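Tryptophan--tRNA ligase (Aeropyrum pernix, PDB 3A04) catalyses the ATP-dependent attachment of L-tryptophan to its cognate tRNA, releasing AMP and diphosphate. Local coordinates at residues K65-P79 / N100-A113. Residues are numbered along the deposited sequence; the frame is centred on the assembly and turned at random.
Sequences KARGERVAVLTGFMP and NGFKVFVAIADAEA
The Phe102 ring fills the corner between Val71 and the Lys65 chain, just before the two parallel strands pair. Its ring lies flat against Val71, whose CG2 sits over the middle of the face, 3.6 Å from the ring centroid, a CH-pi contact. Val71 CG2 gets there by standing between its own backbone N and carbonyl carbon, with CG1 turned aside beside the N. The Lys65 chain crosses the Phe102 side chain at about a right angle, bringing CE 3.5 Å from Phe102 CE1. A bend at its last torsion (chi4 -63°) then allows a hydrogen bond from Lys65 NZ to the backbone O of Asn100, 2.6 Å. With an alanine in place of Phe102, Val71 CG2 would probably lose the surface it rests on and the Lys65 methylenes would be freer to swing. Just beyond, Arg70 NE meets Gly101 O in the guanidinium plane at 2.6 Å. Lys103 CB lies over one face of that guanidinium, toward its rim, and Asp145 pairs with both Arg70 NH2 and Lys103 NZ.

Strands 72-77 and 103-108 then run together, N-H and C=O alternately bonded from Lys103 N to Val71 O through to Ala109 N on Phe77 O. On one face, Leu74 lays CD1 across Phe105 CB at 3.5 Å, while Ala72 CB abuts the edge of the Phe105 ring. On the other, Val73 and Val104 stand side by side, and Val106 CG1 meets the Phe77 ring at its edge. At the far end Met78, doubly bent, brings SD to Ala113 CB at 3.6 Å, and Pro79, first residue of the 'HIGH' motif, sets CG between that methyl and Ile108 CG2.

Helix 85-99 makes the crossover of this Rossmann-type beta-alpha-beta unit, packing Leu94 on Val73 and Leu97 on Phe102; helix 121-139 covers Phe77 and Ile108, and strands 210-215 and 147-150 flank the pair.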
ATOM      1  N   LYS A  65       5.367  26.861 -17.154  1.00 35.43           N
ATOM      2  CA  LYS A  65       4.198  27.309 -17.864  1.00 35.53           C
ATOM      3  C   LYS A  65       4.490  28.353 -18.964  1.00 36.26           C
ATOM      4  O   LYS A  65       3.855  28.308 -20.052  1.00 36.86           O
ATOM      5  CB  LYS A  65       3.203  27.918 -16.886  1.00 35.76           C
ATOM      6  CG  LYS A  65       1.824  28.093 -17.459  1.00 37.09           C
ATOM      7  CD  LYS A  65       0.934  28.718 -16.358  1.00 33.81           C
ATOM      8  CE  LYS A  65      -0.516  28.460 -16.718  1.00 38.17           C
ATOM      9  NZ  LYS A  65      -0.951  29.112 -18.020  1.00 34.52           N
ATOM     10  N   ALA A  66       5.303  29.337 -18.629  1.00 36.72           N
ATOM     11  CA  ALA A  66       5.662  30.377 -19.623  1.00 40.65           C
ATOM     12  C   ALA A  66       6.391  29.813 -20.880  1.00 41.06           C
ATOM     13  O   ALA A  66       6.255  30.361 -21.947  1.00 41.86           O
ATOM     14  CB  ALA A  66       6.456  31.544 -18.968  1.00 40.35           C
ATOM     15  N   ARG A  67       7.124  28.714 -20.783  1.00 41.40           N
ATOM     16  CA  ARG A  67       7.761  28.225 -21.989  1.00 41.88           C
ATOM     17  C   ARG A  67       6.838  27.273 -22.681  1.00 43.29           C
ATOM     18  O   ARG A  67       7.227  26.688 -23.709  1.00 44.24           O
ATOM     19  CB  ARG A  67       9.111  27.575 -21.743  1.00 42.02           C
ATOM     20  CG  ARG A  67       9.138  26.426 -20.744  1.00 42.93           C
ATOM     21  CD  ARG A  67      10.509  25.694 -20.854  1.00 39.90           C
ATOM     22  NE  ARG A  67      10.633  24.751 -19.761  1.00 41.78           N
ATOM     23  CZ  ARG A  67      11.157  25.033 -18.580  1.00 41.14           C
ATOM     24  NH1 ARG A  67      11.651  26.231 -18.347  1.00 38.56           N
ATOM     25  NH2 ARG A  67      11.166  24.095 -17.623  1.00 42.70           N
ATOM     26  N   GLY A  68       5.617  27.090 -22.118  1.00 40.58           N
ATOM     27  CA  GLY A  68       4.561  26.401 -22.856  1.00 39.10           C
ATOM     28  C   GLY A  68       4.281  24.993 -22.365  1.00 38.95           C
ATOM     29  O   GLY A  68       3.488  24.247 -23.007  1.00 39.52           O
ATOM     30  N   GLU A  69       4.886  24.614 -21.248  1.00 37.52           N
ATOM     31  CA  GLU A  69       4.641  23.243 -20.711  1.00 38.88           C
ATOM     32  C   GLU A  69       3.209  23.217 -20.026  1.00 37.73           C
ATOM     33  O   GLU A  69       2.813  24.262 -19.466  1.00 38.24           O
ATOM     34  CB  GLU A  69       5.776  22.823 -19.708  1.00 38.73           C
ATOM     35  CG  GLU A  69       7.126  22.194 -20.331  1.00 38.96           C
ATOM     36  CD  GLU A  69       8.271  21.835 -19.314  1.00 37.30           C
ATOM     37  OE1 GLU A  69       8.566  20.708 -18.858  1.00 21.24           O
ATOM     38  OE2 GLU A  69       9.008  22.737 -19.029  1.00 40.89           O
ATOM     39  N   ARG A  70       2.454  22.115 -20.105  1.00 35.95           N
ATOM     40  CA  ARG A  70       1.161  22.075 -19.342  1.00 38.07           C
ATOM     41  C   ARG A  70       1.553  21.802 -17.867  1.00 36.47           C
ATOM     42  O   ARG A  70       2.406  20.922 -17.626  1.00 36.27           O
ATOM     43  CB  ARG A  70       0.159  21.045 -19.865  1.00 39.72           C
ATOM     44  CG  ARG A  70      -1.297  21.213 -19.234  1.00 43.56           C
ATOM     45  CD  ARG A  70      -2.107  22.409 -19.738  1.00 50.00           C
ATOM     46  NE  ARG A  70      -3.462  22.531 -19.145  1.00 52.08           N
ATOM     47  CZ  ARG A  70      -4.423  21.591 -19.176  1.00 51.95           C
ATOM     48  NH1 ARG A  70      -4.201  20.372 -19.722  1.00 52.73           N
ATOM     49  NH2 ARG A  70      -5.591  21.837 -18.594  1.00 45.80           N
ATOM     50  N   VAL A  71       1.043  22.621 -16.925  1.00 33.70           N
ATOM     51  CA  VAL A  71       1.367  22.522 -15.456  1.00 32.90           C
ATOM     52  C   VAL A  71       0.097  22.092 -14.699  1.00 32.12           C
ATOM     53  O   VAL A  71      -0.981  22.187 -15.272  1.00 31.20           O
ATOM     54  CB  VAL A  71       1.965  23.782 -14.835  1.00 33.18           C
ATOM     55  CG1 VAL A  71       3.367  24.010 -15.365  1.00 37.79           C
ATOM     56  CG2 VAL A  71       1.090  25.120 -15.060  1.00 31.27           C
ATOM     57  N   ALA A  72       0.233  21.609 -13.465  1.00 30.56           N
ATOM     58  CA  ALA A  72      -0.901  21.004 -12.756  1.00 28.28           C
ATOM     59  C   ALA A  72      -0.989  21.494 -11.319  1.00 26.61           C
ATOM     60  O   ALA A  72      -0.019  21.968 -10.745  1.00 26.93           O
ATOM     61  CB  ALA A  72      -0.835  19.429 -12.781  1.00 28.41           C
ATOM     62  N   VAL A  73      -2.187  21.400 -10.765  1.00 25.62           N
ATOM     63  CA  VAL A  73      -2.376  21.606  -9.352  1.00 26.08           C
ATOM     64  C   VAL A  73      -3.116  20.387  -8.859  1.00 26.18           C
ATOM     65  O   VAL A  73      -3.972  19.818  -9.596  1.00 28.11           O
ATOM     66  CB  VAL A  73      -3.180  22.963  -9.048  1.00 24.43           C
ATOM     67  CG1 VAL A  73      -4.535  23.013  -9.788  1.00 25.23           C
ATOM     68  CG2 VAL A  73      -3.399  23.087  -7.524  1.00 21.37           C
ATOM     69  N   LEU A  74      -2.817  19.970  -7.622  1.00 29.24           N
ATOM     70  CA  LEU A  74      -3.385  18.779  -7.065  1.00 28.57           C
ATOM     71  C   LEU A  74      -3.817  19.092  -5.644  1.00 27.46           C
ATOM     72  O   LEU A  74      -3.065  19.777  -4.908  1.00 28.30           O
ATOM     73  CB  LEU A  74      -2.281  17.643  -7.060  1.00 30.09           C
ATOM     74  CG  LEU A  74      -2.976  16.479  -6.315  1.00 34.73           C
ATOM     75  CD1 LEU A  74      -3.386  15.247  -7.035  1.00 37.10           C
ATOM     76  CD2 LEU A  74      -2.436  16.202  -4.849  1.00 32.60           C
ATOM     77  N   THR A  75      -4.992  18.613  -5.205  1.00 24.98           N
ATOM     78  CA  THR A  75      -5.227  18.613  -3.774  1.00 25.60           C
ATOM     79  C   THR A  75      -6.087  17.400  -3.440  1.00 26.19           C
ATOM     80  O   THR A  75      -6.644  16.744  -4.348  1.00 28.10           O
ATOM     81  CB  THR A  75      -6.011  19.948  -3.344  1.00 27.50           C
ATOM     82  OG1 THR A  75      -6.111  19.980  -1.921  1.00 31.11           O
ATOM     83  CG2 THR A  75      -7.440  19.893  -3.935  1.00 29.68           C
ATOM     84  N   GLY A  76      -6.231  17.084  -2.158  1.00 26.17           N
ATOM     85  CA  GLY A  76      -7.092  16.009  -1.749  1.00 27.34           C
ATOM     86  C   GLY A  76      -8.156  16.456  -0.762  1.00 27.97           C
ATOM     87  O   GLY A  76      -7.925  17.416  -0.002  1.00 28.41           O
ATOM     88  N   PHE A  77      -9.266  15.702  -0.711  1.00 26.01           N
ATOM     89  CA  PHE A  77     -10.387  15.936   0.241  1.00 27.71           C
ATOM     90  C   PHE A  77     -10.743  14.609   0.905  1.00 27.54           C
ATOM     91  O   PHE A  77     -10.840  13.524   0.258  1.00 27.32           O
ATOM     92  CB  PHE A  77     -11.658  16.468  -0.455  1.00 26.70           C
ATOM     93  CG  PHE A  77     -11.509  17.866  -1.006  1.00 28.37           C
ATOM     94  CD1 PHE A  77     -11.007  18.064  -2.266  1.00 27.53           C
ATOM     95  CD2 PHE A  77     -11.763  18.964  -0.207  1.00 29.08           C
ATOM     96  CE1 PHE A  77     -10.728  19.359  -2.765  1.00 33.53           C
ATOM     97  CE2 PHE A  77     -11.587  20.330  -0.755  1.00 30.29           C
ATOM     98  CZ  PHE A  77     -11.052  20.480  -1.986  1.00 31.29           C
ATOM     99  N   MET A  78     -10.905  14.705   2.199  1.00 28.11           N
ATOM    100  CA  MET A  78     -11.432  13.660   3.087  1.00 29.05           C
ATOM    101  C   MET A  78     -12.954  13.658   2.966  1.00 29.46           C
ATOM    102  O   MET A  78     -13.594  14.705   3.267  1.00 30.12           O
ATOM    103  CB  MET A  78     -10.998  13.973   4.541  1.00 30.09           C
ATOM    104  CG  MET A  78     -11.625  13.018   5.627  1.00 27.90           C
ATOM    105  SD  MET A  78     -11.426  11.250   5.293  1.00 34.72           S
ATOM    106  CE  MET A  78      -9.662  11.155   5.397  1.00 28.23           C
ATOM    107  N   PRO A  79     -13.555  12.539   2.493  1.00 28.35           N
ATOM    108  CA  PRO A  79     -15.034  12.537   2.307  1.00 30.54           C
ATOM    109  C   PRO A  79     -15.753  12.225   3.603  1.00 31.82           C
ATOM    110  O   PRO A  79     -16.265  11.136   3.756  1.00 33.27           O
ATOM    111  CB  PRO A  79     -15.270  11.419   1.309  1.00 30.44           C
ATOM    112  CG  PRO A  79     -14.115  10.382   1.626  1.00 27.71           C
ATOM    113  CD  PRO A  79     -12.927  11.322   1.910  1.00 29.76           C
ATOM    114  N   ASN A 100      -6.677  29.695 -15.515  1.00 33.95           N
ATOM    115  CA  ASN A 100      -5.365  30.159 -16.089  1.00 34.83           C
ATOM    116  C   ASN A 100      -4.545  29.004 -16.704  1.00 35.33           C
ATOM    117  O   ASN A 100      -3.365  29.114 -16.933  1.00 36.94           O
ATOM    118  CB  ASN A 100      -4.594  30.928 -15.032  1.00 32.88           C
ATOM    119  CG  ASN A 100      -5.201  32.273 -14.779  1.00 37.90           C
ATOM    120  OD1 ASN A 100      -4.941  33.213 -15.544  1.00 38.32           O
ATOM    121  ND2 ASN A 100      -6.058  32.381 -13.758  1.00 30.29           N
ATOM    122  N   GLY A 101      -5.210  27.927 -17.069  1.00 35.39           N
ATOM    123  CA  GLY A 101      -4.543  26.907 -17.841  1.00 35.07           C
ATOM    124  C   GLY A 101      -4.030  25.689 -17.053  1.00 33.40           C
ATOM    125  O   GLY A 101      -3.568  24.714 -17.691  1.00 35.30           O
ATOM    126  N   PHE A 102      -4.115  25.656 -15.706  1.00 31.61           N
ATOM    127  CA  PHE A 102      -3.574  24.460 -14.966  1.00 28.51           C
ATOM    128  C   PHE A 102      -4.457  23.270 -15.125  1.00 29.39           C
ATOM    129  O   PHE A 102      -5.706  23.419 -15.048  1.00 28.05           O
ATOM    130  CB  PHE A 102      -3.424  24.763 -13.444  1.00 29.14           C
ATOM    131  CG  PHE A 102      -2.312  25.661 -13.099  1.00 27.91           C
ATOM    132  CD1 PHE A 102      -2.198  26.904 -13.664  1.00 30.46           C
ATOM    133  CD2 PHE A 102      -1.362  25.244 -12.127  1.00 28.77           C
ATOM    134  CE1 PHE A 102      -1.129  27.748 -13.302  1.00 30.03           C
ATOM    135  CE2 PHE A 102      -0.274  26.038 -11.778  1.00 32.81           C
ATOM    136  CZ  PHE A 102      -0.137  27.309 -12.359  1.00 32.02           C
ATOM    137  N   LYS A 103      -3.860  22.054 -15.250  1.00 26.86           N
ATOM    138  CA  LYS A 103      -4.646  20.838 -15.153  1.00 27.81           C
ATOM    139  C   LYS A 103      -4.955  20.636 -13.655  1.00 27.27           C
ATOM    140  O   LYS A 103      -4.060  20.643 -12.826  1.00 30.18           O
ATOM    141  CB  LYS A 103      -3.834  19.623 -15.725  1.00 29.16           C
ATOM    142  CG  LYS A 103      -4.599  18.294 -15.693  1.00 28.46           C
ATOM    143  CD  LYS A 103      -5.857  18.178 -16.616  1.00 29.62           C
ATOM    144  CE  LYS A 103      -6.491  16.857 -16.404  1.00 33.20           C
ATOM    145  NZ  LYS A 103      -7.654  16.622 -17.389  1.00 33.24           N
ATOM    146  N   VAL A 104      -6.204  20.415 -13.296  1.00 27.28           N
ATOM    147  CA  VAL A 104      -6.542  20.198 -11.900  1.00 27.69           C
ATOM    148  C   VAL A 104      -6.799  18.708 -11.638  1.00 26.64           C
ATOM    149  O   VAL A 104      -7.542  18.041 -12.384  1.00 27.95           O
ATOM    150  CB  VAL A 104      -7.881  20.978 -11.506  1.00 27.92           C
ATOM    151  CG1 VAL A 104      -8.221  20.798 -10.036  1.00 28.17           C
ATOM    152  CG2 VAL A 104      -7.714  22.505 -11.840  1.00 28.09           C
ATOM    153  N   PHE A 105      -6.186  18.218 -10.551  1.00 24.90           N
ATOM    154  CA  PHE A 105      -6.402  16.879 -10.067  1.00 25.84           C
ATOM    155  C   PHE A 105      -6.993  17.022  -8.690  1.00 24.41           C
ATOM    156  O   PHE A 105      -6.466  17.750  -7.846  1.00 22.89           O
ATOM    157  CB  PHE A 105      -5.055  16.110  -9.931  1.00 22.91           C
ATOM    158  CG  PHE A 105      -4.424  15.748 -11.273  1.00 25.32           C
ATOM    159  CD1 PHE A 105      -3.607  16.620 -11.935  1.00 25.66           C
ATOM    160  CD2 PHE A 105      -4.733  14.494 -11.880  1.00 25.15           C
ATOM    161  CE1 PHE A 105      -3.006  16.251 -13.170  1.00 26.42           C
ATOM    162  CE2 PHE A 105      -4.149  14.106 -13.124  1.00 24.18           C
ATOM    163  CZ  PHE A 105      -3.273  15.018 -13.749  1.00 27.11           C
ATOM    164  N   VAL A 106      -8.046  16.258  -8.439  1.00 26.17           N
ATOM    165  CA  VAL A 106      -8.675  16.242  -7.129  1.00 27.03           C
ATOM    166  C   VAL A 106      -8.714  14.813  -6.618  1.00 27.42           C
ATOM    167  O   VAL A 106      -9.388  13.944  -7.196  1.00 26.01           O
ATOM    168  CB  VAL A 106     -10.128  16.798  -7.185  1.00 28.56           C
ATOM    169  CG1 VAL A 106     -10.732  16.687  -5.751  1.00 27.24           C
ATOM    170  CG2 VAL A 106     -10.091  18.314  -7.585  1.00 28.81           C
ATOM    171  N   ALA A 107      -7.989  14.555  -5.532  1.00 25.52           N
ATOM    172  CA  ALA A 107      -7.998  13.212  -4.975  1.00 25.56           C
ATOM    173  C   ALA A 107      -9.090  13.143  -3.890  1.00 26.61           C
ATOM    174  O   ALA A 107      -9.199  14.050  -3.052  1.00 28.14           O
ATOM    175  CB  ALA A 107      -6.625  12.896  -4.327  1.00 25.64           C
ATOM    176  N   ILE A 108      -9.867  12.063  -3.913  1.00 25.47           N
ATOM    177  CA  ILE A 108     -10.727  11.681  -2.818  1.00 24.77           C
ATOM    178  C   ILE A 108     -10.052  10.673  -1.938  1.00 25.38           C
ATOM    179  O   ILE A 108      -9.761   9.527  -2.357  1.00 24.35           O
ATOM    180  CB  ILE A 108     -12.071  11.129  -3.369  1.00 24.47           C
ATOM    181  CG1 ILE A 108     -12.702  12.113  -4.372  1.00 29.94           C
ATOM    182  CG2 ILE A 108     -12.970  10.631  -2.207  1.00 24.07           C
ATOM    183  CD1 ILE A 108     -13.271  13.518  -3.743  1.00 31.97           C
ATOM    184  N   ALA A 109      -9.822  11.068  -0.677  1.00 24.92           N
ATOM    185  CA  ALA A 109      -9.151  10.204   0.309  1.00 25.14           C
ATOM    186  C   ALA A 109      -9.964   9.124   0.917  1.00 26.02           C
ATOM    187  O   ALA A 109     -10.017   9.034   2.131  1.00 26.26           O
ATOM    188  CB  ALA A 109      -8.458  11.131   1.430  1.00 27.83           C
ATOM    189  N   ASP A 110     -10.629   8.269   0.083  1.00 25.08           N
ATOM    190  CA  ASP A 110     -11.501   7.240   0.615  1.00 27.02           C
ATOM    191  C   ASP A 110     -10.776   6.067   1.267  1.00 26.21           C
ATOM    192  O   ASP A 110     -11.350   5.398   2.126  1.00 27.90           O
ATOM    193  CB  ASP A 110     -12.469   6.683  -0.509  1.00 24.61           C
ATOM    194  CG  ASP A 110     -11.734   5.815  -1.560  1.00 29.54           C
ATOM    195  OD1 ASP A 110     -10.649   6.220  -2.083  1.00 24.92           O
ATOM    196  OD2 ASP A 110     -12.279   4.720  -1.963  1.00 29.45           O
ATOM    197  N   ALA A 111      -9.493   5.805   0.902  1.00 26.86           N
ATOM    198  CA  ALA A 111      -8.730   4.789   1.580  1.00 27.29           C
ATOM    199  C   ALA A 111      -8.437   5.247   3.059  1.00 27.43           C
ATOM    200  O   ALA A 111      -8.662   4.509   4.053  1.00 29.53           O
ATOM    201  CB  ALA A 111      -7.362   4.549   0.787  1.00 25.20           C
ATOM    202  N   GLU A 112      -8.000   6.480   3.195  1.00 26.69           N
ATOM    203  CA  GLU A 112      -7.772   7.029   4.536  1.00 27.54           C
ATOM    204  C   GLU A 112      -9.078   7.083   5.337  1.00 27.51           C
ATOM    205  O   GLU A 112      -9.093   6.756   6.562  1.00 29.02           O
ATOM    206  CB  GLU A 112      -7.132   8.405   4.437  1.00 27.36           C
ATOM    207  CG  GLU A 112      -6.724   8.937   5.811  1.00 33.15           C
ATOM    208  CD  GLU A 112      -6.022  10.311   5.732  1.00 40.57           C
ATOM    209  OE1 GLU A 112      -5.576  10.735   4.626  1.00 38.14           O
ATOM    210  OE2 GLU A 112      -5.854  10.906   6.819  1.00 40.49           O
ATOM    211  N   ALA A 113     -10.158   7.489   4.672  1.00 28.71           N
ATOM    212  CA  ALA A 113     -11.496   7.558   5.320  1.00 28.98           C
ATOM    213  C   ALA A 113     -11.850   6.197   5.924  1.00 29.36           C
ATOM    214  O   ALA A 113     -12.306   6.092   7.085  1.00 30.18           O
ATOM    215  CB  ALA A 113     -12.602   7.954   4.273  1.00 27.09           C
TER
HETATM  216  O   HOH W   1      -7.003  24.386 -17.483  1.00 41.95           O
HETATM  217  O   HOH W   2      -0.697  24.522 -17.922  1.00 40.88           O